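Local coordinates for Alpha/beta hydrolase fold protein (Chitinophaga pinensis, PDB 4PW0), which is of unproven function but adopts the alpha/beta hydrolase fold and probably hydrolyses a substrate with a Ser-His-Asp triad, at residues A[14-19]-A[25-30]; A[40-45]-A[94-99]. All coordinates share one frame; numbering follows the deposited sequence. Where two conformers were deposited one is given.

Contact 1. Residues A[14-19]-A[25-30]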
loop_
_atom_site.group_PDB
_atom_site.type_symbol
_atom_site.label_atom_id
_atom_site.label_comp_id
_atom_site.label_asym_id
_atom_site.label_seq_id
_atom_site.Cartn_x
_atom_site.Cartn_y
_atom_site.Cartn_z
ATOM N N ALA A 14 -1.399 30.134 4.492
ATOM C CA ALA A 14 -1.386 30.033 5.944
ATOM C C ALA A 14 -0.222 30.889 6.508
ATOM O O ALA A 14 0.915 30.723 6.122
ATOM C CB ALA A 14 -1.241 28.576 6.376
ATOM N N PRO A 15 -0.500 31.817 7.478
ATOM C CA PRO A 15 0.578 32.631 7.958
ATOM C C PRO A 15 1.504 31.821 8.831
ATOM O O PRO A 15 1.043 30.888 9.522
ATOM C CB PRO A 15 -0.118 33.704 8.804
ATOM C CG PRO A 15 -1.396 33.099 9.178
ATOM C CD PRO A 15 -1.794 32.226 8.008
ATOM N N THR A 16 2.772 32.204 8.831
ATOM C CA THR A 16 3.700 31.665 9.798
ATOM C C THR A 16 3.356 32.274 11.168
ATOM O O THR A 16 3.289 33.489 11.335
ATOM C CB THR A 16 5.133 31.893 9.347
ATOM O OG1 THR A 16 5.300 31.374 8.003
ATOM C CG2 THR A 16 6.110 31.239 10.312
ATOM N N GLN A 17 3.084 31.397 12.119
ATOM C CA GLN A 17 2.767 31.740 13.494
ATOM C C GLN A 17 3.928 31.373 14.402
ATOM O O GLN A 17 4.822 30.598 14.026
ATOM C CB GLN A 17 1.493 31.066 13.941
ATOM C CG GLN A 17 0.292 31.442 13.090
ATOM C CD GLN A 17 -1.009 30.857 13.605
ATOM O OE1 GLN A 17 -1.611 29.957 12.989
ATOM N NE2 GLN A 17 -1.443 31.335 14.748
ATOM N N TYR A 18 3.943 31.968 15.585
ATOM C CA TYR A 18 5.038 31.786 16.501
ATOM C C TYR A 18 4.468 31.573 17.878
ATOM O O TYR A 18 3.458 32.212 18.277
ATOM C CB TYR A 18 6.005 32.984 16.501
ATOM C CG TYR A 18 6.520 33.361 15.145
ATOM C CD1 TYR A 18 7.621 32.699 14.556
ATOM C CD2 TYR A 18 5.852 34.299 14.394
ATOM C CE1 TYR A 18 8.019 33.033 13.282
ATOM C CE2 TYR A 18 6.249 34.630 13.114
ATOM C CZ TYR A 18 7.338 33.993 12.566
ATOM O OH TYR A 18 7.708 34.329 11.283
ATOM N N ILE A 19 5.109 30.685 18.623
ATOM C CA ILE A 19 4.749 30.436 20.020
ATOM C C ILE A 19 6.001 30.273 20.863
ATOM O O ILE A 19 6.931 29.545 20.486
ATOM C CB ILE A 19 3.764 29.270 20.219
ATOM C CG1 ILE A 19 3.316 29.181 21.690
ATOM C CG2 ILE A 19 4.355 27.933 19.764
ATOM C CD1 ILE A 19 2.124 28.275 21.898
ATOM N N ARG A 25 11.322 30.137 20.657
ATOM C CA ARG A 25 10.264 30.578 19.748
ATOM C C ARG A 25 10.125 29.510 18.671
ATOM O O ARG A 25 11.072 29.287 17.925
ATOM C CB ARG A 25 10.635 31.896 19.059
ATOM C CG ARG A 25 9.741 32.283 17.878
ATOM C CD ARG A 25 10.414 33.125 16.773
ATOM N NE ARG A 25 11.793 32.726 16.443
ATOM C CZ ARG A 25 12.482 33.109 15.358
ATOM N NH1 ARG A 25 11.924 33.843 14.386
ATOM N NH2 ARG A 25 13.744 32.685 15.207
ATOM N N TYR A 26 8.982 28.833 18.633
ATOM C CA TYR A 26 8.661 27.846 17.578
ATOM C C TYR A 26 7.812 28.485 16.500
ATOM O O TYR A 26 6.757 29.071 16.803
ATOM C CB TYR A 26 7.946 26.641 18.161
ATOM C CG TYR A 26 8.806 25.765 19.034
ATOM C CD1 TYR A 26 9.549 24.707 18.497
ATOM C CD2 TYR A 26 8.865 25.961 20.398
ATOM C CE1 TYR A 26 10.323 23.912 19.295
ATOM C CE2 TYR A 26 9.643 25.144 21.216
ATOM C CZ TYR A 26 10.363 24.102 20.664
ATOM O OH TYR A 26 11.198 23.298 21.416
ATOM N N ALA A 27 8.266 28.336 15.251
ATOM C CA ALA A 27 7.538 28.756 14.086
ATOM C C ALA A 27 6.686 27.583 13.547
ATOM O O ALA A 27 7.147 26.435 13.461
ATOM C CB ALA A 27 8.497 29.236 12.999
ATOM N N TYR A 28 5.441 27.880 13.170
ATOM C CA TYR A 28 4.542 26.858 12.698
ATOM C C TYR A 28 3.464 27.444 11.825
ATOM O O TYR A 28 3.280 28.674 11.759
ATOM C CB TYR A 28 3.931 26.094 13.872
ATOM C CG TYR A 28 2.911 26.889 14.668
ATOM C CD1 TYR A 28 3.323 27.781 15.651
ATOM C CD2 TYR A 28 1.548 26.744 14.447
ATOM C CE1 TYR A 28 2.375 28.492 16.404
ATOM C CE2 TYR A 28 0.615 27.462 15.167
ATOM C CZ TYR A 28 1.052 28.318 16.156
ATOM O OH TYR A 28 0.091 29.032 16.863
ATOM N N ARG A 29 2.778 26.564 11.142
ATOM C CA ARG A 29 1.570 26.891 10.387
ATOM C C ARG A 29 0.479 25.889 10.649
ATOM O O ARG A 29 0.725 24.702 10.899
ATOM C CB ARG A 29 1.853 27.035 8.885
ATOM C CG ARG A 29 2.985 27.949 8.523
ATOM C CD ARG A 29 3.166 28.143 7.039
ATOM N NE ARG A 29 4.379 28.840 6.719
ATOM C CZ ARG A 29 5.174 28.603 5.685
ATOM N NH1 ARG A 29 4.898 27.614 4.830
ATOM N NH2 ARG A 29 6.258 29.317 5.542
ATOM N N SER A 30 -0.752 26.365 10.617
ATOM C CA SER A 30 -1.924 25.541 10.804
ATOM C C SER A 30 -2.775 25.635 9.549
ATOM O O SER A 30 -3.150 26.741 9.102
ATOM C CB SER A 30 -2.717 25.953 12.044
ATOM O OG SER A 30 -3.797 25.092 12.275
HETATM O O HOH W 1 -1.012 29.291 10.284
HETATM O O HOH W 2 0.866 31.305 18.323
#
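Q17 and Y28 pair across the N-terminal beta hairpin that forms one border of the alpha/beta hydrolase sheet, strand 17-21 running antiparallel to strand 24-31. Two hydrogen-bonded pairs, Q17 with Y28 and I19 with Y26, supply four backbone bonds and flank the non-hydrogen-bonded pair Y18-A27.

On the face bearing Q17, I19, Y26 and Y28, aliphatic and aromatic groups meet. Q17 CB sits over one face of the Y28 ring, 3.8 Å from its centroid, a CH-pi contact. CG of Y28 stands between its backbone N and carbonyl carbon (chi1 72°), which turns the ring back across Q17, while CE1 meets I19 CG2 at 3.9 Å. On the other face small A27 leaves room for the Y18 ring, whose CE1 lies 3.8 Å from A27 CB.

Across the hairpin, R29 NE bonds T16 OG1, 3.0 Å and 161°, close to the guanidinium plane; NH2 adds a weak one. The extended R29 chain also carries NH2 to D50 in a salt bridge. A leucine at R29 would probably leave the D50 carboxylate without this ionic mate and T16 OG1 without this donor.

Two waters extend the pairing: one joins Y18 O and Y28 OH, the other gives hydrogen bonds to P15 O and Q17 OE1 and takes one from S30 N, 3.0 Å away.

Contact 2. Residues A[40-45]-A[94-99]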
loop_
_atom_site.group_PDB
_atom_site.type_symbol
_atom_site.label_atom_id
_atom_site.label_comp_id
_atom_site.label_asym_id
_atom_site.label_seq_id
_atom_site.Cartn_x
_atom_site.Cartn_y
_atom_site.Cartn_z
ATOM N N ILE A 40 -0.153 16.233 13.180
ATOM C CA ILE A 40 1.112 16.959 13.374
ATOM C C ILE A 40 2.186 16.320 12.470
ATOM O O ILE A 40 2.372 15.113 12.495
ATOM C CB ILE A 40 1.639 16.887 14.821
ATOM C CG1 ILE A 40 0.529 17.143 15.856
ATOM C CG2 ILE A 40 2.810 17.851 15.021
ATOM C CD1 ILE A 40 -0.129 18.494 15.727
ATOM N N CYS A 41 2.860 17.149 11.700
ATOM C CA CYS A 41 3.811 16.726 10.679
ATOM C C CYS A 41 5.233 17.047 11.080
ATOM O O CYS A 41 5.524 18.149 11.571
ATOM C CB CYS A 41 3.485 17.384 9.327
ATOM S SG CYS A 41 1.842 16.994 8.721
ATOM N N PHE A 42 6.132 16.106 10.841
ATOM C CA PHE A 42 7.525 16.161 11.261
ATOM C C PHE A 42 8.432 16.021 10.055
ATOM O O PHE A 42 8.343 15.043 9.323
ATOM C CB PHE A 42 7.855 15.075 12.293
ATOM C CG PHE A 42 7.019 15.151 13.550
ATOM C CD1 PHE A 42 5.708 14.715 13.561
ATOM C CD2 PHE A 42 7.570 15.633 14.731
ATOM C CE1 PHE A 42 4.929 14.764 14.719
ATOM C CE2 PHE A 42 6.790 15.691 15.883
ATOM C CZ PHE A 42 5.480 15.288 15.867
ATOM N N GLN A 43 9.268 17.021 9.859
ATOM C CA GLN A 43 9.973 17.241 8.578
ATOM C C GLN A 43 11.262 16.436 8.389
ATOM O O GLN A 43 11.850 15.907 9.346
ATOM C CB GLN A 43 10.225 18.754 8.434
ATOM C CG GLN A 43 10.721 19.294 7.104
ATOM C CD GLN A 43 9.857 18.933 5.929
ATOM O OE1 GLN A 43 9.659 17.746 5.586
ATOM N NE2 GLN A 43 9.253 19.961 5.319
ATOM N N HIS A 44 11.698 16.356 7.131
ATOM C CA HIS A 44 12.958 15.703 6.762
ATOM C C HIS A 44 14.217 16.463 7.060
ATOM O O HIS A 44 14.159 17.628 7.441
ATOM C CB HIS A 44 12.907 15.378 5.253
ATOM C CG HIS A 44 13.053 16.561 4.327
ATOM N ND1 HIS A 44 14.266 17.132 4.036
ATOM C CD2 HIS A 44 12.158 17.215 3.549
ATOM C CE1 HIS A 44 14.104 18.123 3.170
ATOM N NE2 HIS A 44 12.847 18.168 2.833
ATOM N N PHE A 45 15.378 15.840 6.764
ATOM C CA PHE A 45 16.753 16.433 6.962
ATOM C C PHE A 45 16.956 17.690 6.145
ATOM O O PHE A 45 16.867 17.666 4.949
ATOM C CB PHE A 45 17.805 15.400 6.534
ATOM C CG PHE A 45 19.243 15.870 6.527
ATOM C CD1 PHE A 45 19.839 16.395 7.661
ATOM C CD2 PHE A 45 20.022 15.728 5.414
ATOM C CE1 PHE A 45 21.166 16.788 7.631
ATOM C CE2 PHE A 45 21.337 16.143 5.363
ATOM C CZ PHE A 45 21.935 16.675 6.497
ATOM N N GLU A 94 7.097 19.670 23.824
ATOM C CA GLU A 94 6.871 20.934 24.560
ATOM C C GLU A 94 6.090 21.905 23.662
ATOM O O GLU A 94 5.190 22.609 24.110
ATOM C CB GLU A 94 8.175 21.531 25.136
ATOM C CG GLU A 94 9.106 22.270 24.185
ATOM C CD GLU A 94 10.301 22.967 24.830
ATOM O OE1 GLU A 94 10.470 22.869 26.073
ATOM O OE2 GLU A 94 11.093 23.594 24.078
ATOM N N PHE A 95 6.406 21.917 22.374
ATOM C CA PHE A 95 5.717 22.748 21.406
ATOM C C PHE A 95 4.265 22.360 21.261
ATOM O O PHE A 95 3.381 23.219 21.323
ATOM C CB PHE A 95 6.447 22.684 20.042
ATOM C CG PHE A 95 5.614 23.123 18.879
ATOM C CD1 PHE A 95 5.234 24.443 18.712
ATOM C CD2 PHE A 95 5.179 22.186 17.938
ATOM C CE1 PHE A 95 4.436 24.811 17.653
ATOM C CE2 PHE A 95 4.382 22.557 16.890
ATOM C CZ PHE A 95 3.987 23.874 16.751
ATOM N N ILE A 96 3.999 21.076 21.047
ATOM C CA ILE A 96 2.651 20.610 20.763
ATOM C C ILE A 96 1.770 20.849 22.001
ATOM O O ILE A 96 0.631 21.313 21.894
ATOM C CB ILE A 96 2.682 19.119 20.413
ATOM C CG1 ILE A 96 3.449 18.891 19.097
ATOM C CG2 ILE A 96 1.280 18.574 20.328
ATOM C CD1 ILE A 96 3.851 17.441 18.897
ATOM N N THR A 97 2.342 20.549 23.171
ATOM C CA THR A 97 1.586 20.750 24.396
ATOM C C THR A 97 1.338 22.248 24.666
ATOM O O THR A 97 0.238 22.589 25.151
ATOM C CB THR A 97 2.218 20.022 25.580
ATOM O OG1 THR A 97 3.588 20.402 25.710
ATOM C CG2 THR A 97 2.107 18.539 25.387
ATOM N N ALA A 98 2.266 23.129 24.281
ATOM C CA ALA A 98 2.059 24.589 24.406
ATOM C C ALA A 98 0.896 25.082 23.559
ATOM O O ALA A 98 0.241 26.065 23.914
ATOM C CB ALA A 98 3.314 25.367 24.100
ATOM N N LEU A 99 0.630 24.406 22.433
ATOM C CA LEU A 99 -0.541 24.733 21.612
ATOM C C LEU A 99 -1.870 24.230 22.209
ATOM O O LEU A 99 -2.949 24.505 21.674
ATOM C CB LEU A 99 -0.397 24.160 20.200
ATOM C CG LEU A 99 0.669 24.751 19.294
ATOM C CD1 LEU A 99 0.614 23.973 17.987
ATOM C CD2 LEU A 99 0.429 26.229 19.053
#
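The F42 ring meets I96 through its far end: CZ lies 4.1 Å from I96 CD1, the methyl approaching obliquely, while F69 packs against F42 edge-to-face. The ring of F95, next to I96, takes no direct part here; it stacks on F69, so F69 links the two phenylalanines.

I40 completes the apolar meeting. In one of its two conformers, its CG2 comes within 4.0 Å of I96 CD1, so I96 CD1 bears on both I40 and F42. With CG2 anti to the backbone N and CG1 beside it (chi1 -66°), the outer chain of I96 runs on nearly extended (chi2 164°), so that, with the I40 side chain, it bridges the 8.4 Å between I40 CA and I96 CA. Branched and aromatic hydrocarbon residues suit this buried place because they need no polar partner, and no hydrogen bond crosses it; the strand's backbone polar groups are engaged by neighbouring strands.

The contact seats a helix on the central sheet of the alpha/beta hydrolase fold. Strand 39-42 lies between strands 66-69 and 104-109, with C41 bonded to I67 and F42 to L107 and F109 through the backbone; helix 85-98 rests above, I96 also touching F104 of strand 104-109.

How the contacts relate
Contact 1 lies at the edge of the sheet and is only partly buried, its centre about 17 Å from the centre of the chain, whereas contact 2 is fully buried, about 10 Å from it. The chemistry follows: the hairpin joins neighbouring strands by backbone bonds, ordered waters and a charged side chain, while strand and helix in contact 2 meet through hydrocarbon alone. Both reach the same mixed sheet, with strand 66-69 between strands 24-31 and 39-42. Helix 85-98 unites them: I96 faces the inner strand, and neighbouring residues reach the hairpin, F95 packing on Y26 and E94 OE2 lying 2.7 Å from Y26 OH, a probable hydrogen bond.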